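Local coordinates for protein xyloglucan-specific endo-beta-1,4-glucanase (Uncultured bacterium, PDB 4W88) that cleaves the beta-1,4-glucan backbone of xyloglucan at internal positions, acting as a family 5 glycoside hydrolase, at residues A[40-52]-A[83-96]. The protein carries 1 engineered substitution. Residues are numbered along the deposited sequence; the frame is centred on the assembly and turned at random.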
loop_
_atom_site.group_PDB
_atom_site.type_symbol
_atom_site.label_atom_id
_atom_site.label_comp_id
_atom_site.label_asym_id
_atom_site.label_seq_id
_atom_site.Cartn_x
_atom_site.Cartn_y
_atom_site.Cartn_z
ATOM N N PRO A 40 3.790 -19.323 1.958
ATOM C CA PRO A 40 5.079 -19.911 1.542
ATOM C C PRO A 40 6.136 -18.856 1.228
ATOM O O PRO A 40 5.818 -17.669 0.960
ATOM C CB PRO A 40 4.714 -20.644 0.264
ATOM C CG PRO A 40 3.543 -19.882 -0.280
ATOM C CD PRO A 40 2.772 -19.353 0.894
ATOM N N LYS A 41 7.374 -19.239 1.249
ATOM C CA LYS A 41 8.436 -18.320 0.882
ATOM C C LYS A 41 8.179 -17.850 -0.593
ATOM O O LYS A 41 7.866 -18.654 -1.512
ATOM C CB LYS A 41 9.769 -19.001 1.015
ATOM C CG LYS A 41 10.958 -18.139 0.630
ATOM C CD LYS A 41 12.322 -18.771 0.941
ATOM C CE LYS A 41 13.372 -17.849 0.335
ATOM N NZ LYS A 41 14.674 -18.445 0.520
ATOM N N THR A 42 8.308 -16.550 -0.830
ATOM C CA THR A 42 8.039 -15.996 -2.164
ATOM C C THR A 42 9.113 -16.511 -3.125
ATOM O O THR A 42 10.336 -16.641 -2.761
ATOM C CB THR A 42 8.054 -14.460 -2.076
ATOM O OG1 THR A 42 7.175 -14.051 -1.025
ATOM C CG2 THR A 42 7.552 -13.847 -3.328
ATOM N N THR A 43 8.669 -16.789 -4.336
ATOM C CA THR A 43 9.572 -17.247 -5.392
ATOM C C THR A 43 9.410 -16.366 -6.662
ATOM O O THR A 43 8.407 -15.625 -6.802
ATOM C CB THR A 43 9.226 -18.644 -5.818
ATOM O OG1 THR A 43 7.876 -18.630 -6.322
ATOM C CG2 THR A 43 9.393 -19.599 -4.680
ATOM N N GLN A 44 10.408 -16.429 -7.558
ATOM C CA GLN A 44 10.303 -15.795 -8.862
ATOM C C GLN A 44 8.988 -16.203 -9.596
ATOM O O GLN A 44 8.323 -15.375 -10.183
ATOM C CB GLN A 44 11.535 -16.095 -9.715
ATOM C CG GLN A 44 11.561 -15.423 -11.077
ATOM C CD GLN A 44 11.792 -13.967 -10.982
ATOM O OE1 GLN A 44 12.880 -13.526 -10.584
ATOM N NE2 GLN A 44 10.812 -13.206 -11.325
ATOM N N GLU A 45 8.622 -17.485 -9.480
ATOM C CA GLU A 45 7.468 -18.025 -10.126
ATOM C C GLU A 45 6.171 -17.409 -9.593
ATOM O O GLU A 45 5.222 -17.158 -10.372
ATOM C CB GLU A 45 7.392 -19.544 -9.986
ATOM C CG GLU A 45 8.479 -20.297 -10.755
ATOM C CD GLU A 45 9.767 -20.539 -9.982
ATOM O OE1 GLU A 45 10.051 -19.882 -8.942
ATOM O OE2 GLU A 45 10.559 -21.430 -10.406
ATOM N N ILE A 46 6.085 -17.205 -8.275
ATOM C CA ILE A 46 4.894 -16.555 -7.718
ATOM C C ILE A 46 4.728 -15.159 -8.368
ATOM O O ILE A 46 3.650 -14.761 -8.797
ATOM C CB ILE A 46 4.997 -16.499 -6.173
ATOM C CG1 ILE A 46 4.691 -17.907 -5.612
ATOM C CG2 ILE A 46 4.018 -15.495 -5.621
ATOM C CD1 ILE A 46 5.063 -18.137 -4.180
ATOM N N VAL A 47 5.804 -14.381 -8.372
ATOM C CA VAL A 47 5.775 -13.030 -8.909
ATOM C C VAL A 47 5.455 -13.076 -10.408
ATOM O O VAL A 47 4.648 -12.262 -10.904
ATOM C CB VAL A 47 7.077 -12.271 -8.546
ATOM C CG1 VAL A 47 7.184 -10.934 -9.252
ATOM C CG2 VAL A 47 7.175 -12.079 -7.027
ATOM N N ASP A 48 6.085 -14.000 -11.143
ATOM C CA ASP A 48 5.782 -14.186 -12.566
ATOM C C ASP A 48 4.304 -14.385 -12.833
ATOM O O ASP A 48 3.705 -13.848 -13.765
ATOM C CB ASP A 48 6.488 -15.397 -13.175
ATOM C CG ASP A 48 7.975 -15.345 -13.222
ATOM O OD1 ASP A 48 8.621 -14.273 -13.073
ATOM O OD2 ASP A 48 8.523 -16.499 -13.402
ATOM N N THR A 49 3.674 -15.179 -11.983
ATOM C CA THR A 49 2.286 -15.569 -12.192
ATOM C C THR A 49 1.375 -14.360 -12.047
ATOM O O THR A 49 0.402 -14.179 -12.808
ATOM C CB THR A 49 1.896 -16.679 -11.174
ATOM O OG1 THR A 49 2.788 -17.785 -11.292
ATOM C CG2 THR A 49 0.497 -17.163 -11.347
ATOM N N VAL A 50 1.678 -13.540 -11.037
ATOM C CA VAL A 50 0.980 -12.253 -10.855
ATOM C C VAL A 50 1.077 -11.372 -12.130
ATOM O O VAL A 50 0.063 -10.929 -12.681
ATOM C CB VAL A 50 1.550 -11.513 -9.601
ATOM C CG1 VAL A 50 1.005 -10.098 -9.468
ATOM C CG2 VAL A 50 1.227 -12.332 -8.330
ATOM N N ASN A 51 2.309 -11.134 -12.564
ATOM C CA ASN A 51 2.593 -10.345 -13.732
ATOM C C ASN A 51 1.862 -10.897 -14.983
ATOM O O ASN A 51 1.233 -10.162 -15.774
ATOM C CB ASN A 51 4.096 -10.282 -14.027
ATOM C CG ASN A 51 4.425 -9.280 -15.114
ATOM O OD1 ASN A 51 4.030 -8.080 -15.065
ATOM N ND2 ASN A 51 5.174 -9.756 -16.101
ATOM N N ASP A 52 1.956 -12.199 -15.159
ATOM C CA ASP A 52 1.417 -12.820 -16.378
ATOM C C ASP A 52 -0.096 -12.670 -16.495
ATOM O O ASP A 52 -0.664 -12.645 -17.625
ATOM C CB ASP A 52 1.782 -14.299 -16.410
ATOM C CG ASP A 52 3.276 -14.568 -16.656
ATOM O OD1 ASP A 52 4.024 -13.687 -17.175
ATOM O OD2 ASP A 52 3.652 -15.763 -16.370
ATOM N N ARG A 83 17.009 -10.175 1.820
ATOM C CA ARG A 83 15.793 -10.857 1.399
ATOM C C ARG A 83 14.786 -9.942 0.773
ATOM O O ARG A 83 14.214 -10.269 -0.247
ATOM C CB ARG A 83 15.185 -11.641 2.562
ATOM C CG ARG A 83 13.945 -12.404 2.194
ATOM C CD ARG A 83 14.172 -13.356 1.013
ATOM N NE ARG A 83 12.922 -13.992 0.684
ATOM C CZ ARG A 83 12.637 -14.522 -0.511
ATOM N NH1 ARG A 83 13.533 -14.557 -1.476
ATOM N NH2 ARG A 83 11.431 -14.961 -0.758
ATOM N N VAL A 84 14.603 -8.780 1.374
ATOM C CA VAL A 84 13.747 -7.738 0.788
ATOM C C VAL A 84 14.197 -7.408 -0.620
ATOM O O VAL A 84 13.381 -7.403 -1.548
ATOM C CB VAL A 84 13.753 -6.493 1.643
ATOM C CG1 VAL A 84 12.959 -5.395 0.993
ATOM C CG2 VAL A 84 13.093 -6.814 3.017
ATOM N N LYS A 85 15.524 -7.230 -0.795
ATOM C CA LYS A 85 16.065 -6.947 -2.123
ATOM C C LYS A 85 15.805 -8.123 -3.121
ATOM O O LYS A 85 15.496 -7.891 -4.291
ATOM C CB LYS A 85 17.539 -6.674 -1.981
ATOM C CG LYS A 85 18.258 -6.435 -3.262
ATOM C CD LYS A 85 19.716 -5.875 -3.077
ATOM C CE LYS A 85 19.623 -4.405 -2.750
ATOM N NZ LYS A 85 20.994 -3.736 -2.926
ATOM N N GLU A 86 15.906 -9.380 -2.671
ATOM C CA GLU A 86 15.618 -10.546 -3.518
ATOM C C GLU A 86 14.186 -10.515 -4.046
ATOM O O GLU A 86 13.954 -10.849 -5.163
ATOM C CB GLU A 86 15.771 -11.854 -2.796
ATOM C CG GLU A 86 17.122 -12.312 -2.530
ATOM C CD GLU A 86 17.089 -13.789 -2.247
ATOM O OE1 GLU A 86 16.388 -14.257 -1.422
ATOM O OE2 GLU A 86 17.796 -14.519 -2.895
ATOM N N VAL A 87 13.245 -10.127 -3.190
ATOM C CA VAL A 87 11.839 -10.112 -3.551
ATOM C C VAL A 87 11.544 -8.971 -4.522
ATOM O O VAL A 87 10.869 -9.171 -5.547
ATOM C CB VAL A 87 10.960 -10.075 -2.308
ATOM C CG1 VAL A 87 9.518 -9.990 -2.713
ATOM C CG2 VAL A 87 11.149 -11.381 -1.533
ATOM N N VAL A 88 12.106 -7.796 -4.214
ATOM C CA VAL A 88 11.978 -6.653 -5.136
ATOM C C VAL A 88 12.554 -7.118 -6.501
ATOM O O VAL A 88 12.005 -6.796 -7.568
ATOM C CB VAL A 88 12.713 -5.437 -4.603
ATOM C CG1 VAL A 88 12.867 -4.305 -5.623
ATOM C CG2 VAL A 88 11.907 -4.910 -3.391
ATOM N N ASP A 89 13.733 -7.771 -6.474
ATOM C CA ASP A 89 14.383 -8.174 -7.711
ATOM C C ASP A 89 13.591 -9.172 -8.515
ATOM O O ASP A 89 13.670 -9.139 -9.759
ATOM C CB ASP A 89 15.754 -8.763 -7.409
ATOM C CG ASP A 89 16.769 -7.743 -6.992
ATOM O OD1 ASP A 89 16.542 -6.530 -7.112
ATOM O OD2 ASP A 89 17.880 -8.188 -6.681
ATOM N N TYR A 90 12.769 -10.045 -7.882
ATOM C CA TYR A 90 11.819 -10.862 -8.665
ATOM C C TYR A 90 10.946 -9.994 -9.612
ATOM O O TYR A 90 10.761 -10.318 -10.809
ATOM C CB TYR A 90 10.899 -11.669 -7.807
ATOM C CG TYR A 90 11.505 -12.699 -6.868
ATOM C CD1 TYR A 90 12.629 -13.430 -7.210
ATOM C CD2 TYR A 90 10.891 -12.980 -5.676
ATOM C CE1 TYR A 90 13.179 -14.361 -6.338
ATOM C CE2 TYR A 90 11.428 -13.921 -4.811
ATOM C CZ TYR A 90 12.571 -14.563 -5.093
ATOM O OH TYR A 90 13.072 -15.480 -4.212
ATOM N N ALA A 91 10.487 -8.864 -9.087
ATOM C CA ALA A 91 9.663 -7.956 -9.829
ATOM C C ALA A 91 10.468 -7.201 -10.891
ATOM O O ALA A 91 10.003 -6.998 -12.032
ATOM C CB ALA A 91 8.926 -7.013 -8.930
ATOM N N VAL A 92 11.619 -6.716 -10.514
ATOM C CA VAL A 92 12.569 -6.037 -11.488
ATOM C C VAL A 92 12.874 -6.951 -12.677
ATOM O O VAL A 92 12.883 -6.499 -13.807
ATOM C CB VAL A 92 13.873 -5.547 -10.819
ATOM C CG1 VAL A 92 14.828 -4.929 -11.837
ATOM C CG2 VAL A 92 13.578 -4.526 -9.688
ATOM N N ASN A 93 13.060 -8.231 -12.406
ATOM C CA ASN A 93 13.362 -9.218 -13.454
ATOM C C ASN A 93 12.287 -9.327 -14.505
ATOM O O ASN A 93 12.545 -9.772 -15.602
ATOM C CB ASN A 93 13.628 -10.616 -12.870
ATOM C CG ASN A 93 14.953 -10.700 -12.131
ATOM O OD1 ASN A 93 15.875 -9.920 -12.345
ATOM N ND2 ASN A 93 15.039 -11.672 -11.232
ATOM N N ASP A 94 11.085 -8.963 -14.111
ATOM C CA ASP A 94 9.916 -9.034 -14.963
ATOM C C ASP A 94 9.456 -7.669 -15.493
ATOM O O ASP A 94 8.395 -7.541 -16.127
ATOM C CB ASP A 94 8.746 -9.730 -14.248
ATOM C CG ASP A 94 8.999 -11.204 -13.908
ATOM O OD1 ASP A 94 10.089 -11.710 -14.164
ATOM O OD2 ASP A 94 8.021 -11.854 -13.351
ATOM N N GLY A 95 10.203 -6.647 -15.199
ATOM C CA GLY A 95 9.903 -5.295 -15.705
ATOM C C GLY A 95 8.692 -4.627 -15.098
ATOM O O GLY A 95 8.029 -3.749 -15.715
HETATM N N MSE A 96 8.402 -5.028 -13.876
HETATM C CA MSE A 96 7.186 -4.579 -13.160
HETATM C C MSE A 96 7.389 -3.227 -12.491
HETATM O O MSE A 96 8.524 -2.819 -12.200
HETATM C CB MSE A 96 6.795 -5.608 -12.102
HETATM C CG MSE A 96 6.391 -6.924 -12.724
HETATM SE SE MSE A 96 6.016 -8.274 -11.359
HETATM C CE MSE A 96 4.206 -7.787 -10.919
HETATM O O HOH W 1 16.637 -16.405 -0.273
HETATM O O HOH W 2 12.458 -18.417 -3.092
HETATM O O HOH W 3 6.028 -12.475 -16.044
HETATM O O HOH W 4 5.584 -6.267 -16.412
HETATM O O HOH W 5 6.990 -8.580 -18.233
#
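Tyr90 lies flat beneath the start of helix 44-53: the backbone N of Gln44 sits 3.5 Å above the centre of its ring, with Thr43 C nearer the rim, while Glu86 O covers the opposite face. Gln44 then runs past the ring the other way, its amide plane 78° from the ring plane. A bend at chi2 turns that amide toward Tyr90 and Asn93, where NE2 donates to Tyr90 O at 2.9 Å and also to Asp48 OD1, and OE1 takes an almost straight bond from Asn93 ND2 (172°). Asp48 OD1 comes within 2.5 Å of Asp94 OD2, a separation suggesting that one of the two acids is protonated.

At the other end the Arg83 guanidinium is sandwiched between Lys41 CE and Val87 CG2. From its edge NH2 reaches Thr42 O at 2.8 Å, and NH1 holds both Tyr90 OH and Glu86 OE1; Glu34 pairs with NE. A leucine in place of Tyr90 would probably leave Arg83 NH1 short of one acceptor and Gln44 N without its aromatic floor.

Deeper in, Val47 CG1 packs 3.6 Å from Met96 SE, a selenomethionine. Segments 44-52 and 83-92 run 39° from parallel; their helices are neighbours on the outside of the TIM barrel, and Ala91 and Met96 carry the packing inward to Ile58 of strand 57-60.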